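Local structure of dTDP-4-dehydrorhamnose reductase (5U9C) at residues G98-Y103 with N208-G213; I203-N208 with L270-K275; N108-G111 with S117-E120. The protein probably catalyses the NADPH-dependent reduction of dTDP-4-dehydro-beta-L-rhamnose to dTDP-beta-L-rhamnose, the nucleotide sugar that supplies L-rhamnose. All coordinates share one frame; numbering follows the deposited sequence.

Contact 1 (G98-Y103 with N208-G213); sequences GAWLLY and NKRHTG
With CG trans to the backbone N (chi1 174°), the side chain of W100 swings out from its strand toward R210, whose own chain bends at chi2 and lays its CD methylene over the indole. The contact between the two is a CH-pi interaction: R210 CD sits 4.0 Å from the centroid of the five-membered ring of W100, only 15° off the ring normal. CD comes closest to W100 CG, at 3.9 Å, and so lies toward the rim of the bicycle. The guanidinium runs on past the ring with its plane inclined to the indole, and R210 NH2 ends 4.0 Å from W100 CB. The charged group therefore grazes the base of the tryptophan side chain, while the aliphatic part of the arginine does the covering.

R210 has positive phi and is the C-prime residue of the Schellman motif that ends helix 196-209, with H211 N bonded to A206 O and R210 N to I207 O. The chain turns there to enter strand 213-217, an outermost strand, within this chain, of the parallel Rossmann sheet, and W100 stands at the start of strand 100-106 in the same sheet. Between these two strands lies strand 149-154, whose L150 touches both W100 and H211.

The indole N-H meets the turn at its edge. W100 NE1 donates to H211 O over 2.9 Å, with an N-H...O angle of 142°. The oxygen lies in the plane of the indole, but the donor stands above the carbonyl plane instead of on a lone pair. T212 CG2 approaches the same edge, 3.9 Å from W100 NE1. I207 and V59 also pack on the W100 side chain, and R210 NH1 makes a weak hydrogen bond to Y30 OH.

Contact 2 (I203-N208 with L270-K275); sequences IIWAIN and LSDAPK
W205, near the C-terminal end of helix 196-209, lays its indole against the type I beta turn L270-A273, a packing of helix on loop at the flank of the Rossmann domain. Its CG is trans to the backbone N (chi1 174°), which carries the ring out from the helix to the turn. A273 provides the floor: its CB is centred over the six-membered ring of W205, 3.5 Å from the centroid and 8° off the normal, a CH-pi contact made almost straight down onto the face. P274 follows along the root of the side chain, with P274 CD 3.6 Å from W205 CB. At the far end of the ring L270 CB reaches W205 CH2 at 3.9 Å, so the three apolar residues line the indole from its base to its outer rim.

D272 deals with the polar edge. Its side chain curls back to the ring, and W205 NE1 gives a weak hydrogen bond to D272 OD1 at 3.0 Å, bent to 139°. The carboxylate plane is turned nearly perpendicular to the indole. K209 NZ forms a long, weak ion pair with the same OD1, and F202 brings a second ring to W205.

The turn is also held by K275, just after it, whose side chain folds back. K275 NZ donates to A273 O at 2.8 Å, in the carbonyl plane and on a lone pair, and more weakly to S271 O. K275 NZ also reaches L270 O, at 2.8 Å, from the face of that carbonyl opposite the one approached by A273 N.

Contact 3 (N108-G111 with S117-E120); sequences NVFG and SYNE
F110 sets its ring over CB and CG of Y118, while its own CB lies over the Y118 ring, so that each ring is covered by the other residue's CB. The planes are almost parallel, 8° apart, but they are slid so far past one another that the rings barely overlap, with the F110 and Y118 centroids separated by 4.7 Å. The closest ring atoms, F110 CD1 and Y118 CD2, are 3.5 Å apart. What fills the offset is a reciprocal pair of CH-pi contacts. Y118 CB stands over the centre of the F110 ring, 3.6 Å from its centroid; F110 CB stands over the Y118 ring, also 3.6 Å from the centroid but nearer the rim. Each side chain has CG trans to its own carbonyl carbon (chi1 -62° in F110, -58° in Y118), which turns each ring toward the other segment, and the two slide past each other in opposite directions.

The other face of the F110 ring is occupied by V109 CG2, so the phenyl is sandwiched between its chain neighbour and Y118. Past the phenyl, F110 CZ comes within 3.9 Å of N119 O. At the opposite end, the Y118 hydroxyl extends along G111, with Y118 OH 3.8 Å from G111 CA, and is hydrogen-bonded to K115 N in the connection between the two segments. G111 adopts a positive phi with backbone angles that call for glycine.

The four touching residues, F110, G111, Y118 and N119, are buried, and Y129 of the second subunit packs on N119. Backbone hydrogen bonds from Y118 to G261 and E263 place it in the short, weakly bonded strand about 117-118, which runs parallel to strand 261-262. G111 is about 9 Å from the side chain of R256, which binds (R)-malate in a crystal structure of this protein, though none is bound to this chain; the aromatic pair thus belongs to the loop region beyond strand 100-106, close to that ligand site.

In the fold
Contacts 1 and 2 are neighbours, their centres 12 Å apart, and both use the C-terminal part of helix 196-209 and share N208. They touch directly: H211 packs on L270, L102 on I203 and W100 on I207. Their segments alternate along the chain, and the helix, packed on strand 100-106 through I203 and I207, meets the 270-275 loop through W205 at the flank of the Rossmann sheet. Contact 3 lies about 22 Å, centre to centre, from each of them and touches neither. Its segments fall between those of contact 1 in sequence; it follows strand 100-106 and lies near the malate-binding residue R256, whereas contacts 1 and 2 are away from that site.

Contact 1 (G98-Y103 with N208-G213)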
loop_
_atom_site.group_PDB
_atom_site.type_symbol
_atom_site.label_atom_id
_atom_site.label_comp_id
_atom_site.label_asym_id
_atom_site.label_seq_id
_atom_site.Cartn_x
_atom_site.Cartn_y
_atom_site.Cartn_z
ATOM N N GLY D 98 12.486 -39.804 -11.679
ATOM C CA GLY D 98 13.663 -39.472 -10.851
ATOM C C GLY D 98 14.706 -38.551 -11.481
ATOM O O GLY D 98 15.869 -38.543 -11.070
ATOM N N ALA D 99 14.290 -37.748 -12.453
ATOM C CA ALA D 99 15.209 -36.861 -13.129
ATOM C C ALA D 99 15.439 -35.572 -12.353
ATOM O O ALA D 99 14.513 -35.031 -11.719
ATOM C CB ALA D 99 14.666 -36.527 -14.517
ATOM N N TRP D 100 16.674 -35.078 -12.411
ATOM C CA TRP D 100 17.025 -33.766 -11.848
ATOM C C TRP D 100 16.466 -32.745 -12.841
ATOM O O TRP D 100 16.713 -32.854 -14.041
ATOM C CB TRP D 100 18.534 -33.654 -11.715
ATOM C CG TRP D 100 19.107 -32.329 -11.275
ATOM C CD1 TRP D 100 19.361 -31.920 -9.987
ATOM C CD2 TRP D 100 19.615 -31.299 -12.126
ATOM N NE1 TRP D 100 19.961 -30.682 -9.997
ATOM C CE2 TRP D 100 20.137 -30.284 -11.295
ATOM C CE3 TRP D 100 19.661 -31.122 -13.517
ATOM C CZ2 TRP D 100 20.701 -29.117 -11.808
ATOM C CZ3 TRP D 100 20.220 -29.969 -14.021
ATOM C CH2 TRP D 100 20.736 -28.977 -13.164
ATOM N N LEU D 101 15.690 -31.782 -12.342
ATOM C CA LEU D 101 15.010 -30.802 -13.174
ATOM C C LEU D 101 15.498 -29.385 -12.978
ATOM O O LEU D 101 15.489 -28.859 -11.861
ATOM C CB LEU D 101 13.511 -30.844 -12.871
ATOM C CG LEU D 101 12.592 -29.801 -13.515
ATOM C CD1 LEU D 101 12.632 -29.863 -15.030
ATOM C CD2 LEU D 101 11.171 -30.028 -13.048
ATOM N N LEU D 102 15.868 -28.748 -14.077
ATOM C CA LEU D 102 16.305 -27.367 -14.061
ATOM C C LEU D 102 15.203 -26.554 -14.697
ATOM O O LEU D 102 14.777 -26.856 -15.806
ATOM C CB LEU D 102 17.635 -27.192 -14.805
ATOM C CG LEU D 102 18.162 -25.768 -15.075
ATOM C CD1 LEU D 102 18.094 -24.862 -13.888
ATOM C CD2 LEU D 102 19.596 -25.811 -15.580
ATOM N N TYR D 103 14.715 -25.562 -13.973
ATOM C CA TYR D 103 13.656 -24.671 -14.455
ATOM C C TYR D 103 14.209 -23.258 -14.546
ATOM O O TYR D 103 14.711 -22.720 -13.566
ATOM C CB TYR D 103 12.432 -24.702 -13.511
ATOM C CG TYR D 103 11.286 -23.768 -13.878
ATOM C CD1 TYR D 103 10.700 -23.818 -15.141
ATOM C CD2 TYR D 103 10.717 -22.906 -12.936
ATOM C CE1 TYR D 103 9.632 -22.996 -15.480
ATOM C CE2 TYR D 103 9.639 -22.084 -13.267
ATOM C CZ TYR D 103 9.101 -22.145 -14.537
ATOM O OH TYR D 103 8.033 -21.368 -14.887
ATOM N N ASN D 208 26.706 -30.992 -13.913
ATOM C CA ASN D 208 27.778 -31.876 -13.444
ATOM C C ASN D 208 27.744 -32.082 -11.923
ATOM O O ASN D 208 28.035 -33.173 -11.444
ATOM C CB ASN D 208 29.159 -31.327 -13.865
ATOM C CG ASN D 208 30.316 -32.241 -13.461
ATOM O OD1 ASN D 208 31.251 -31.812 -12.787
ATOM N ND2 ASN D 208 30.239 -33.496 -13.834
ATOM N N LYS D 209 27.431 -31.026 -11.177
ATOM C CA LYS D 209 27.364 -31.087 -9.713
ATOM C C LYS D 209 26.004 -31.481 -9.189
ATOM O O LYS D 209 25.880 -31.798 -8.017
ATOM C CB LYS D 209 27.664 -29.699 -9.096
ATOM C CG LYS D 209 29.045 -29.148 -9.390
ATOM C CD LYS D 209 30.198 -30.030 -8.894
ATOM C CE LYS D 209 30.337 -30.019 -7.377
ATOM N NZ LYS D 209 30.779 -28.692 -6.854
ATOM N N ARG D 210 24.994 -31.453 -10.055
ATOM C CA ARG D 210 23.604 -31.656 -9.645
ATOM C C ARG D 210 23.260 -30.677 -8.511
ATOM O O ARG D 210 22.681 -31.056 -7.503
ATOM C CB ARG D 210 23.305 -33.116 -9.264
ATOM C CG ARG D 210 23.531 -34.102 -10.405
ATOM C CD ARG D 210 22.720 -33.755 -11.663
ATOM N NE ARG D 210 23.025 -34.672 -12.758
ATOM C CZ ARG D 210 22.452 -35.860 -12.938
ATOM N NH1 ARG D 210 22.822 -36.620 -13.959
ATOM N NH2 ARG D 210 21.517 -36.301 -12.100
ATOM N N HIS D 211 23.632 -29.415 -8.690
ATOM C CA HIS D 211 23.311 -28.380 -7.707
ATOM C C HIS D 211 21.793 -28.244 -7.607
ATOM O O HIS D 211 21.087 -28.373 -8.611
ATOM C CB HIS D 211 23.951 -27.034 -8.083
ATOM C CG HIS D 211 23.693 -25.966 -7.081
ATOM N ND1 HIS D 211 24.220 -26.008 -5.811
ATOM C CD2 HIS D 211 22.937 -24.847 -7.139
ATOM C CE1 HIS D 211 23.799 -24.959 -5.127
ATOM N NE2 HIS D 211 23.020 -24.239 -5.912
ATOM N N THR D 212 21.289 -28.016 -6.395
ATOM C CA THR D 212 19.846 -27.912 -6.168
ATOM C C THR D 212 19.434 -26.642 -5.420
ATOM O O THR D 212 20.243 -26.017 -4.751
ATOM C CB THR D 212 19.299 -29.126 -5.380
ATOM O OG1 THR D 212 19.976 -29.233 -4.131
ATOM C CG2 THR D 212 19.482 -30.447 -6.160
ATOM N N GLY D 213 18.154 -26.289 -5.525
ATOM C CA GLY D 213 17.621 -25.113 -4.831
ATOM C C GLY D 213 17.231 -23.992 -5.781
ATOM O O GLY D 213 16.876 -24.255 -6.914
#

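Contact 2 (I203-N208 with L270-K275)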
loop_
_atom_site.group_PDB
_atom_site.type_symbol
_atom_site.label_atom_id
_atom_site.label_comp_id
_atom_site.label_asym_id
_atom_site.label_seq_id
_atom_site.Cartn_x
_atom_site.Cartn_y
_atom_site.Cartn_z
ATOM N N ILE D 203 25.205 -23.408 -16.207
ATOM C CA ILE D 203 24.308 -24.542 -16.318
ATOM C C ILE D 203 25.085 -25.853 -16.541
ATOM O O ILE D 203 24.731 -26.879 -15.945
ATOM C CB ILE D 203 23.246 -24.309 -17.398
ATOM C CG1 ILE D 203 22.249 -23.255 -16.895
ATOM C CG2 ILE D 203 22.522 -25.601 -17.715
ATOM C CD1 ILE D 203 21.221 -22.826 -17.913
ATOM N N ILE D 204 26.128 -25.823 -17.378
ATOM C CA ILE D 204 26.946 -27.021 -17.625
ATOM C C ILE D 204 27.582 -27.461 -16.293
ATOM O O ILE D 204 27.575 -28.643 -15.938
ATOM C CB ILE D 204 28.015 -26.759 -18.711
ATOM C CG1 ILE D 204 27.350 -26.396 -20.055
ATOM C CG2 ILE D 204 28.949 -27.960 -18.877
ATOM C CD1 ILE D 204 26.516 -27.502 -20.677
ATOM N N TRP D 205 28.084 -26.493 -15.541
ATOM C CA TRP D 205 28.670 -26.758 -14.233
ATOM C C TRP D 205 27.611 -27.340 -13.291
ATOM O O TRP D 205 27.881 -28.304 -12.576
ATOM C CB TRP D 205 29.285 -25.470 -13.643
ATOM C CG TRP D 205 29.791 -25.595 -12.228
ATOM C CD1 TRP D 205 31.059 -25.888 -11.835
ATOM C CD2 TRP D 205 29.025 -25.438 -11.019
ATOM N NE1 TRP D 205 31.138 -25.922 -10.458
ATOM C CE2 TRP D 205 29.903 -25.662 -9.934
ATOM C CE3 TRP D 205 27.686 -25.147 -10.752
ATOM C CZ2 TRP D 205 29.487 -25.586 -8.604
ATOM C CZ3 TRP D 205 27.269 -25.068 -9.423
ATOM C CH2 TRP D 205 28.168 -25.288 -8.368
ATOM N N ALA D 206 26.405 -26.778 -13.340
ATOM C CA ALA D 206 25.305 -27.187 -12.452
ATOM C C ALA D 206 24.839 -28.606 -12.710
ATOM O O ALA D 206 24.535 -29.344 -11.779
ATOM C CB ALA D 206 24.136 -26.225 -12.578
ATOM N N ILE D 207 24.772 -28.970 -13.982
ATOM C CA ILE D 207 24.398 -30.316 -14.368
ATOM C C ILE D 207 25.415 -31.319 -13.818
ATOM O O ILE D 207 25.029 -32.358 -13.308
ATOM C CB ILE D 207 24.313 -30.453 -15.897
ATOM C CG1 ILE D 207 23.169 -29.606 -16.450
ATOM C CG2 ILE D 207 24.099 -31.920 -16.299
ATOM C CD1 ILE D 207 23.245 -29.397 -17.952
ATOM N N ASN D 208 26.706 -30.992 -13.913
ATOM C CA ASN D 208 27.778 -31.876 -13.444
ATOM C C ASN D 208 27.744 -32.082 -11.923
ATOM O O ASN D 208 28.035 -33.173 -11.444
ATOM C CB ASN D 208 29.159 -31.327 -13.865
ATOM C CG ASN D 208 30.316 -32.241 -13.461
ATOM O OD1 ASN D 208 31.251 -31.812 -12.787
ATOM N ND2 ASN D 208 30.239 -33.496 -13.834
ATOM N N LEU D 270 29.272 -21.186 -4.118
ATOM C CA LEU D 270 29.577 -22.168 -5.162
ATOM C C LEU D 270 30.984 -21.819 -5.652
ATOM O O LEU D 270 31.163 -21.239 -6.709
ATOM C CB LEU D 270 28.537 -22.072 -6.273
ATOM C CG LEU D 270 27.100 -22.145 -5.773
ATOM C CD1 LEU D 270 26.148 -22.143 -6.951
ATOM C CD2 LEU D 270 26.882 -23.380 -4.914
ATOM N N SER D 271 31.979 -22.174 -4.848
ATOM C CA SER D 271 33.388 -21.782 -5.092
ATOM C C SER D 271 33.944 -21.956 -6.504
ATOM O O SER D 271 34.562 -21.032 -7.023
ATOM C CB SER D 271 34.325 -22.455 -4.074
ATOM O OG SER D 271 34.195 -23.867 -4.129
ATOM N N ASP D 272 33.716 -23.095 -7.145
ATOM C CA ASP D 272 34.288 -23.285 -8.491
ATOM C C ASP D 272 33.308 -23.055 -9.655
ATOM O O ASP D 272 33.639 -23.344 -10.795
ATOM C CB ASP D 272 34.947 -24.671 -8.608
ATOM C CG ASP D 272 33.944 -25.806 -8.558
ATOM O OD1 ASP D 272 32.841 -25.627 -7.991
ATOM O OD2 ASP D 272 34.262 -26.895 -9.084
ATOM N N ALA D 273 32.116 -22.530 -9.379
ATOM C CA ALA D 273 31.149 -22.306 -10.447
ATOM C C ALA D 273 31.514 -21.072 -11.257
ATOM O O ALA D 273 32.029 -20.116 -10.697
ATOM C CB ALA D 273 29.757 -22.124 -9.874
ATOM N N PRO D 274 31.251 -21.094 -12.572
ATOM C CA PRO D 274 31.464 -19.893 -13.386
ATOM C C PRO D 274 30.427 -18.835 -12.972
ATOM O O PRO D 274 29.229 -19.135 -12.944
ATOM C CB PRO D 274 31.199 -20.367 -14.819
ATOM C CG PRO D 274 30.962 -21.829 -14.749
ATOM C CD PRO D 274 30.644 -22.184 -13.345
ATOM N N LYS D 275 30.885 -17.619 -12.681
ATOM C CA LYS D 275 30.022 -16.559 -12.169
ATOM C C LYS D 275 29.894 -15.346 -13.077
ATOM O O LYS D 275 30.747 -15.119 -13.922
ATOM C CB LYS D 275 30.555 -16.121 -10.795
ATOM C CG LYS D 275 30.668 -17.294 -9.806
ATOM C CD LYS D 275 31.193 -16.917 -8.442
ATOM C CE LYS D 275 31.338 -18.147 -7.562
ATOM N NZ LYS D 275 32.378 -19.114 -8.060
#

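Contact 3 (N108-G111 with S117-E120)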
loop_
_atom_site.group_PDB
_atom_site.type_symbol
_atom_site.label_atom_id
_atom_site.label_comp_id
_atom_site.label_asym_id
_atom_site.label_seq_id
_atom_site.Cartn_x
_atom_site.Cartn_y
_atom_site.Cartn_z
ATOM N N ASN D 108 10.958 -11.361 -13.023
ATOM C CA ASN D 108 9.564 -10.859 -13.019
ATOM C C ASN D 108 8.667 -11.479 -11.964
ATOM O O ASN D 108 7.510 -11.098 -11.871
ATOM C CB ASN D 108 8.877 -11.009 -14.386
ATOM C CG ASN D 108 8.958 -9.765 -15.221
ATOM O OD1 ASN D 108 9.724 -9.701 -16.184
ATOM N ND2 ASN D 108 8.155 -8.749 -14.858
ATOM N N VAL D 109 9.167 -12.439 -11.188
ATOM C CA VAL D 109 8.384 -12.938 -10.068
ATOM C C VAL D 109 8.395 -11.854 -8.970
ATOM O O VAL D 109 7.607 -11.907 -8.027
ATOM C CB VAL D 109 8.864 -14.296 -9.514
ATOM C CG1 VAL D 109 8.803 -15.369 -10.595
ATOM C CG2 VAL D 109 10.256 -14.204 -8.887
ATOM N N PHE D 110 9.302 -10.887 -9.096
ATOM C CA PHE D 110 9.372 -9.771 -8.165
ATOM C C PHE D 110 8.853 -8.478 -8.812
ATOM O O PHE D 110 8.707 -8.391 -10.047
ATOM C CB PHE D 110 10.813 -9.523 -7.719
ATOM C CG PHE D 110 11.430 -10.668 -6.986
ATOM C CD1 PHE D 110 11.054 -10.948 -5.671
ATOM C CD2 PHE D 110 12.404 -11.441 -7.580
ATOM C CE1 PHE D 110 11.628 -11.996 -4.973
ATOM C CE2 PHE D 110 12.988 -12.497 -6.891
ATOM C CZ PHE D 110 12.605 -12.771 -5.587
ATOM N N GLY D 111 8.599 -7.481 -7.975
ATOM C CA GLY D 111 8.234 -6.163 -8.449
ATOM C C GLY D 111 7.152 -5.454 -7.691
ATOM O O GLY D 111 7.198 -4.242 -7.560
ATOM N N SER D 117 16.159 -3.903 -5.551
ATOM C CA SER D 117 16.804 -5.164 -5.876
ATOM C C SER D 117 16.271 -6.271 -4.977
ATOM O O SER D 117 15.887 -5.991 -3.841
ATOM C CB SER D 117 18.313 -5.019 -5.659
ATOM O OG SER D 117 18.975 -6.063 -6.291
ATOM N N TYR D 118 16.268 -7.506 -5.475
ATOM C CA TYR D 118 15.769 -8.658 -4.736
ATOM C C TYR D 118 16.780 -9.828 -4.728
ATOM O O TYR D 118 17.358 -10.176 -5.782
ATOM C CB TYR D 118 14.451 -9.163 -5.367
ATOM C CG TYR D 118 13.360 -8.110 -5.428
ATOM C CD1 TYR D 118 13.259 -7.246 -6.510
ATOM C CD2 TYR D 118 12.443 -7.970 -4.383
ATOM C CE1 TYR D 118 12.289 -6.267 -6.552
ATOM C CE2 TYR D 118 11.463 -6.986 -4.411
ATOM C CZ TYR D 118 11.381 -6.147 -5.506
ATOM O OH TYR D 118 10.397 -5.188 -5.535
ATOM N N ASN D 119 16.976 -10.441 -3.558
ATOM C CA ASN D 119 17.816 -11.636 -3.455
ATOM C C ASN D 119 16.946 -12.889 -3.213
ATOM O O ASN D 119 15.698 -12.785 -3.158
ATOM C CB ASN D 119 18.935 -11.452 -2.421
ATOM C CG ASN D 119 18.422 -11.317 -1.014
ATOM O OD1 ASN D 119 17.509 -12.050 -0.589
ATOM N ND2 ASN D 119 19.036 -10.406 -0.254
ATOM N N GLU D 120 17.581 -14.055 -3.098
ATOM C CA GLU D 120 16.856 -15.320 -2.928
ATOM C C GLU D 120 15.996 -15.426 -1.637
ATOM O O GLU D 120 15.114 -16.271 -1.567
ATOM C CB GLU D 120 17.781 -16.544 -3.068
ATOM C CG GLU D 120 18.481 -16.712 -4.427
ATOM C CD GLU D 120 19.844 -16.012 -4.535
ATOM O OE1 GLU D 120 20.119 -15.080 -3.757
ATOM O OE2 GLU D 120 20.643 -16.388 -5.426
#